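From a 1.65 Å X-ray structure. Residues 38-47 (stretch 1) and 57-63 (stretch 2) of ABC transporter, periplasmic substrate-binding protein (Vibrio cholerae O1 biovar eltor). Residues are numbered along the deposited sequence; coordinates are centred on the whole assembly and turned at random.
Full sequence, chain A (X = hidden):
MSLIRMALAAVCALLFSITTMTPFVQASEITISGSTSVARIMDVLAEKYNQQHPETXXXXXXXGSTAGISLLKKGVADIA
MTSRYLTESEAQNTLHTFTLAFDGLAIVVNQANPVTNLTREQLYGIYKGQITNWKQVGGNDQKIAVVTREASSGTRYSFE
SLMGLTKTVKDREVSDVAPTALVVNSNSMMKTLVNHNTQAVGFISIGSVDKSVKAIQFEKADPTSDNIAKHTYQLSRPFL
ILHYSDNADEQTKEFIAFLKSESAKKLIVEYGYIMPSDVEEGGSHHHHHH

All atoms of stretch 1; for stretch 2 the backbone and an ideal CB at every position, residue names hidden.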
ATOM      1  N   VAL A  38      -2.926  -0.371   6.976  1.00 19.43           N
ATOM      2  CA  VAL A  38      -4.223  -0.967   7.327  1.00 19.57           C
ATOM      3  C   VAL A  38      -4.809  -0.275   8.486  1.00 19.92           C
ATOM      4  O   VAL A  38      -6.038  -0.142   8.627  1.00 19.03           O
ATOM      5  CB  VAL A  38      -4.099  -2.424   7.596  1.00 16.53           C
ATOM      6  CG1 VAL A  38      -5.522  -3.037   7.780  1.00 20.39           C
ATOM      7  CG2 VAL A  38      -3.483  -3.071   6.464  1.00 18.23           C
ATOM      8  N   ALA A  39      -4.038   0.278   9.410  1.00 17.90           N
ATOM      9  CA  ALA A  39      -4.585   0.855  10.623  1.00 18.73           C
ATOM     10  C   ALA A  39      -5.472   2.109  10.311  1.00 19.06           C
ATOM     11  O   ALA A  39      -6.331   2.406  11.063  1.00 24.98           O
ATOM     12  CB  ALA A  39      -3.490   1.275  11.573  1.00 21.58           C
ATOM     13  N   ARG A  40      -5.184   2.813   9.260  1.00 25.51           N
ATOM     14  CA  ARG A  40      -5.965   4.027   8.813  1.00 24.47           C
ATOM     15  C   ARG A  40      -7.455   3.583   8.659  1.00 22.50           C
ATOM     16  O   ARG A  40      -8.351   4.069   9.334  1.00 31.25           O
ATOM     17  CB  ARG A  40      -5.392   4.536   7.475  1.00 28.12           C
ATOM     18  CG  ARG A  40      -3.907   5.042   7.603  1.00 39.53           C
ATOM     19  CD  ARG A  40      -3.453   5.960   6.442  1.00 42.41           C
ATOM     20  NE  ARG A  40      -4.429   7.036   6.275  1.00 52.26           N
ATOM     21  CZ  ARG A  40      -5.052   7.341   5.142  1.00 58.66           C
ATOM     22  NH1 ARG A  40      -4.830   6.654   4.017  1.00 60.89           N
ATOM     23  NH2 ARG A  40      -5.915   8.347   5.139  1.00 56.42           N
ATOM     24  N   ILE A  41      -7.703   2.487   7.977  1.00 21.33           N
ATOM     25  CA  ILE A  41      -9.110   2.034   7.835  1.00 22.96           C
ATOM     26  C   ILE A  41      -9.565   1.237   9.033  1.00 25.13           C
ATOM     27  O   ILE A  41     -10.699   1.332   9.442  1.00 20.35           O
ATOM     28  CB  ILE A  41      -9.320   1.315   6.497  1.00 23.93           C
ATOM     29  CG1 ILE A  41     -10.794   1.039   6.187  1.00 23.65           C
ATOM     30  CG2 ILE A  41      -8.541  -0.046   6.400  1.00 20.44           C
ATOM     31  CD1 ILE A  41     -11.722   2.369   6.113  1.00 28.87           C
HETATM   32  N   MSE A  42      -8.627   0.535   9.707  1.00 21.71           N
HETATM   33  CA  MSE A  42      -9.054  -0.246  10.867  1.00 18.13           C
HETATM   34  C   MSE A  42      -9.546   0.602  12.008  1.00 18.41           C
HETATM   35  O   MSE A  42     -10.447   0.221  12.740  1.00 23.16           O
HETATM   36  CB  MSE A  42      -7.982  -1.270  11.359  1.00 16.88           C
HETATM   37  CG  MSE A  42      -8.330  -2.196  12.411  1.00 16.41           C
HETATM   38 SE   MSE A  42      -9.741  -3.430  11.709  1.00 27.36          SE
HETATM   39  CE  MSE A  42      -8.829  -4.207  10.196  1.00 22.14           C
ATOM     40  N   ASP A  43      -8.934   1.787  12.139  1.00 22.71           N
ATOM     41  CA  ASP A  43      -9.421   2.699  13.151  1.00 23.71           C
ATOM     42  C   ASP A  43     -10.939   3.037  12.992  1.00 27.11           C
ATOM     43  O   ASP A  43     -11.729   3.019  13.922  1.00 26.35           O
ATOM     44  CB  ASP A  43      -8.649   4.002  13.047  1.00 25.19           C
ATOM     45  CG  ASP A  43      -7.283   3.981  13.753  1.00 27.55           C
ATOM     46  OD1 ASP A  43      -6.983   3.054  14.567  1.00 27.32           O
ATOM     47  OD2 ASP A  43      -6.445   4.762  13.351  1.00 29.63           O
ATOM     48  N   VAL A  44     -11.331   3.263  11.765  1.00 25.06           N
ATOM     49  CA  VAL A  44     -12.778   3.431  11.473  1.00 23.40           C
ATOM     50  C   VAL A  44     -13.627   2.189  11.702  1.00 26.82           C
ATOM     51  O   VAL A  44     -14.721   2.264  12.281  1.00 27.51           O
ATOM     52  CB  VAL A  44     -12.962   3.834  10.048  1.00 22.10           C
ATOM     53  CG1 VAL A  44     -14.456   4.106   9.758  1.00 28.31           C
ATOM     54  CG2 VAL A  44     -12.162   5.146   9.718  1.00 25.23           C
ATOM     55  N   LEU A  45     -13.144   1.040  11.302  1.00 22.53           N
ATOM     56  CA  LEU A  45     -13.917  -0.185  11.457  1.00 23.96           C
ATOM     57  C   LEU A  45     -14.118  -0.470  12.938  1.00 24.99           C
ATOM     58  O   LEU A  45     -15.156  -0.939  13.360  1.00 28.29           O
ATOM     59  CB  LEU A  45     -13.238  -1.345  10.719  1.00 22.62           C
ATOM     60  CG  LEU A  45     -13.134  -1.109   9.233  1.00 22.19           C
ATOM     61  CD1 LEU A  45     -12.270  -2.155   8.608  1.00 23.56           C
ATOM     62  CD2 LEU A  45     -14.613  -1.205   8.612  1.00 24.97           C
ATOM     63  N   ALA A  46     -13.045  -0.309  13.698  1.00 24.42           N
ATOM     64  CA  ALA A  46     -13.061  -0.585  15.127  1.00 26.00           C
ATOM     65  C   ALA A  46     -14.106   0.348  15.829  1.00 33.28           C
ATOM     66  O   ALA A  46     -14.970  -0.121  16.581  1.00 33.81           O
ATOM     67  CB  ALA A  46     -11.695  -0.370  15.750  1.00 27.16           C
ATOM     68  N   GLU A  47     -13.996   1.646  15.566  1.00 34.94           N
ATOM     69  CA  GLU A  47     -14.936   2.606  16.173  1.00 39.60           C
ATOM     70  C   GLU A  47     -16.387   2.216  15.811  1.00 36.40           C
ATOM     71  O   GLU A  47     -17.260   2.194  16.669  1.00 35.78           O
ATOM     72  CB  GLU A  47     -14.575   4.055  15.783  1.00 39.67           C
ATOM     73  CG  GLU A  47     -15.580   5.125  16.254  1.00 49.69           C
ATOM     74  CD  GLU A  47     -14.930   6.507  16.458  1.00 64.53           C
ATOM     75  OE1 GLU A  47     -13.827   6.609  17.089  1.00 66.51           O
ATOM     76  OE2 GLU A  47     -15.516   7.506  15.973  1.00 66.36           O
ATOM     77  N   UNK A  57     -13.175  -3.258  23.876  1.00 37.33           N
ATOM     78  CA  UNK A  57     -12.328  -2.258  23.341  1.00 40.75           C
ATOM     79  C   UNK A  57     -11.457  -3.000  22.278  1.00 37.14           C
ATOM     80  O   UNK A  57     -10.867  -4.055  22.563  1.00 38.40           O
ATOM     81  CB  UNK A  57     -11.505  -1.574  24.435  1.00 40.75           C
ATOM     82  N   UNK A  58     -11.456  -2.478  21.054  1.00 34.68           N
ATOM     83  CA  UNK A  58     -10.545  -2.945  20.030  1.00 30.59           C
ATOM     84  C   UNK A  58      -9.364  -1.981  19.995  1.00 32.17           C
ATOM     85  O   UNK A  58      -9.461  -0.833  19.571  1.00 35.75           O
ATOM     86  CB  UNK A  58     -11.234  -3.043  18.667  1.00 30.59           C
ATOM     87  N   UNK A  59      -8.239  -2.471  20.415  1.00 30.56           N
ATOM     88  CA  UNK A  59      -6.994  -1.719  20.392  1.00 31.30           C
ATOM     89  C   UNK A  59      -6.293  -1.898  19.035  1.00 28.87           C
ATOM     90  O   UNK A  59      -5.815  -3.012  18.750  1.00 27.82           O
ATOM     91  CB  UNK A  59      -6.080  -2.165  21.535  1.00 31.30           C
ATOM     92  N   UNK A  60      -6.164  -0.823  18.267  1.00 26.34           N
ATOM     93  CA  UNK A  60      -5.581  -0.896  16.958  1.00 23.95           C
ATOM     94  C   UNK A  60      -4.172  -0.392  17.151  1.00 24.73           C
ATOM     95  O   UNK A  60      -3.979   0.765  17.480  1.00 24.44           O
ATOM     96  CB  UNK A  60      -6.362  -0.096  15.913  1.00 23.95           C
ATOM     97  N   UNK A  61      -3.196  -1.207  16.831  1.00 21.01           N
ATOM     98  CA  UNK A  61      -1.825  -0.894  17.115  1.00 21.47           C
ATOM     99  C   UNK A  61      -1.045  -0.812  15.844  1.00 21.81           C
ATOM    100  O   UNK A  61      -0.678  -1.819  15.275  1.00 21.79           O
ATOM    101  CB  UNK A  61      -1.209  -1.927  18.061  1.00 21.47           C
ATOM    102  N   UNK A  62      -0.694   0.402  15.456  1.00 20.32           N
ATOM    103  CA  UNK A  62       0.000   0.571  14.204  1.00 22.29           C
ATOM    104  C   UNK A  62       1.482   0.541  14.467  1.00 21.36           C
ATOM    105  O   UNK A  62       2.110   1.566  14.920  1.00 22.58           O
ATOM    106  CB  UNK A  62      -0.411   1.871  13.509  1.00 22.29           C
ATOM    107  N   UNK A  63       2.093  -0.630  14.221  1.00 21.43           N
ATOM    108  CA  UNK A  63       3.534  -0.883  14.456  1.00 21.70           C
ATOM    109  C   UNK A  63       4.266  -1.430  13.260  1.00 18.28           C
ATOM    110  O   UNK A  63       5.456  -1.859  13.414  1.00 20.25           O
ATOM    111  CB  UNK A  63       3.710  -1.862  15.619  1.00 21.70           C
TER

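Stretch 2 runs as an extended strand nearly antiparallel to the helix of stretch 1, at 169°, with the axes approaching to 8.6 Å. That spacing suits small and medium side chains, and the strand's alternation decides which positions use it.

Position 57 has a strand backbone, but its ideal CB finds nothing of stretch 1 within 5.5 Å. The helix sets no rule here, and many residues would fit. The deposited residue is Tyr57, which makes no contact with stretch 1.

At position 58 the CA-to-CB bond points toward the helix, and the ideal CB lies 4.0 Å from Ala46 CB. The helix offers a methyl and no polar partner at that point, so a compact apolar side chain suits: alanine, valine or perhaps isoleucine, the branched ones agreeing well with the extended backbone. The residue is Val58, its chi1 in t, with CG1 packed 4.0 Å from Ala46 CB.

Position 59 points its CB away, so stretch 1 leaves the choice free. It is Ala59.

Position 60 is where the helix constrains most. The ideal CB points toward it, 4.5 Å from Met42 CG and 5.3 Å from Ala46 CB, with Asp43 OD1 only 3.5 Å away. The surroundings are thus largely apolar with a carboxylate alongside. A beta-branched apolar residue would fill the space between the helix side chains; threonine, with a hydroxyl that might address the acid, is also plausible from the visible atoms. The deposited Val60, chi1 in t, spreads its two methyls along the helix: Val60 CG1 sits 3.9 Å from Ala39 CB and Val60 CG2 3.9 Å from Ala46 CB, and both methyls lie 3.9 Å from CG of the selenomethionine Met42. Asp43 OD1 comes to 3.4 Å from Val60 CB, a close approach without a hydrogen bond. This residue has the largest area covered by stretch 1, and it bridges nearly two helical turns.

Position 61 again turns its CB away, and polar or apolar residues could serve. It is Gln61, whose NE2 is hydrogen-bonded elsewhere in the structure.

Position 62 brings an ideal CB 3.7 Å from Ala39 CB, and there is room for it. Its phi/psi of -92/99 is ordinary strand geometry, so alanine or another small residue would be as reasonable as what is found, Gly62. Without a side chain, it meets the helix through its backbone, Gly62 CA lying 4.4 Å from Ala39 CB.

Position 63, beyond the strand, is out of the helix's reach and permissive; it holds Val63.

Stretch 2, residues 57-63: YVAVQGV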
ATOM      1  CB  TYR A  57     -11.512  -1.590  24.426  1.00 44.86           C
ATOM      2  CG  TYR A  57     -10.525  -0.577  23.883  1.00 54.50           C
ATOM      3  CD1 TYR A  57     -10.961   0.530  23.120  1.00 62.46           C
ATOM      4  CD2 TYR A  57      -9.159  -0.725  24.114  1.00 57.99           C
ATOM      5  CE1 TYR A  57     -10.036   1.462  22.617  1.00 61.81           C
ATOM      6  CE2 TYR A  57      -8.237   0.188  23.625  1.00 56.94           C
ATOM      7  CZ  TYR A  57      -8.678   1.275  22.879  1.00 61.61           C
ATOM      8  OH  TYR A  57      -7.738   2.161  22.391  1.00 74.06           O
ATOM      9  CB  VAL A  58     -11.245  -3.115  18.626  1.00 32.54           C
ATOM     10  CG1 VAL A  58     -10.280  -3.630  17.556  1.00 32.51           C
ATOM     11  CG2 VAL A  58     -12.344  -4.103  18.668  1.00 34.71           C
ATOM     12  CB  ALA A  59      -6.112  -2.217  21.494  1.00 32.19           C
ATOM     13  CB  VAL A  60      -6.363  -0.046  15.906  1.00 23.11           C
ATOM     14  CG1 VAL A  60      -5.711  -0.150  14.490  1.00 20.27           C
ATOM     15  CG2 VAL A  60      -7.785  -0.484  15.846  1.00 27.02           C
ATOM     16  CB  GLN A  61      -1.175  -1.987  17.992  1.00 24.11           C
ATOM     17  CG  GLN A  61      -1.815  -2.169  19.317  1.00 22.02           C
ATOM     18  CD  GLN A  61      -1.111  -3.188  20.259  1.00 29.80           C
ATOM     19  OE1 GLN A  61      -1.227  -3.030  21.502  1.00 35.78           O
ATOM     20  NE2 GLN A  61      -0.337  -4.105  19.727  1.00 23.84           N
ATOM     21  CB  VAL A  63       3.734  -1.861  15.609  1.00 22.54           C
ATOM     22  CG1 VAL A  63       3.375  -1.153  16.904  1.00 19.69           C
ATOM     23  CG2 VAL A  63       2.882  -3.136  15.452  1.00 20.55           C
TER
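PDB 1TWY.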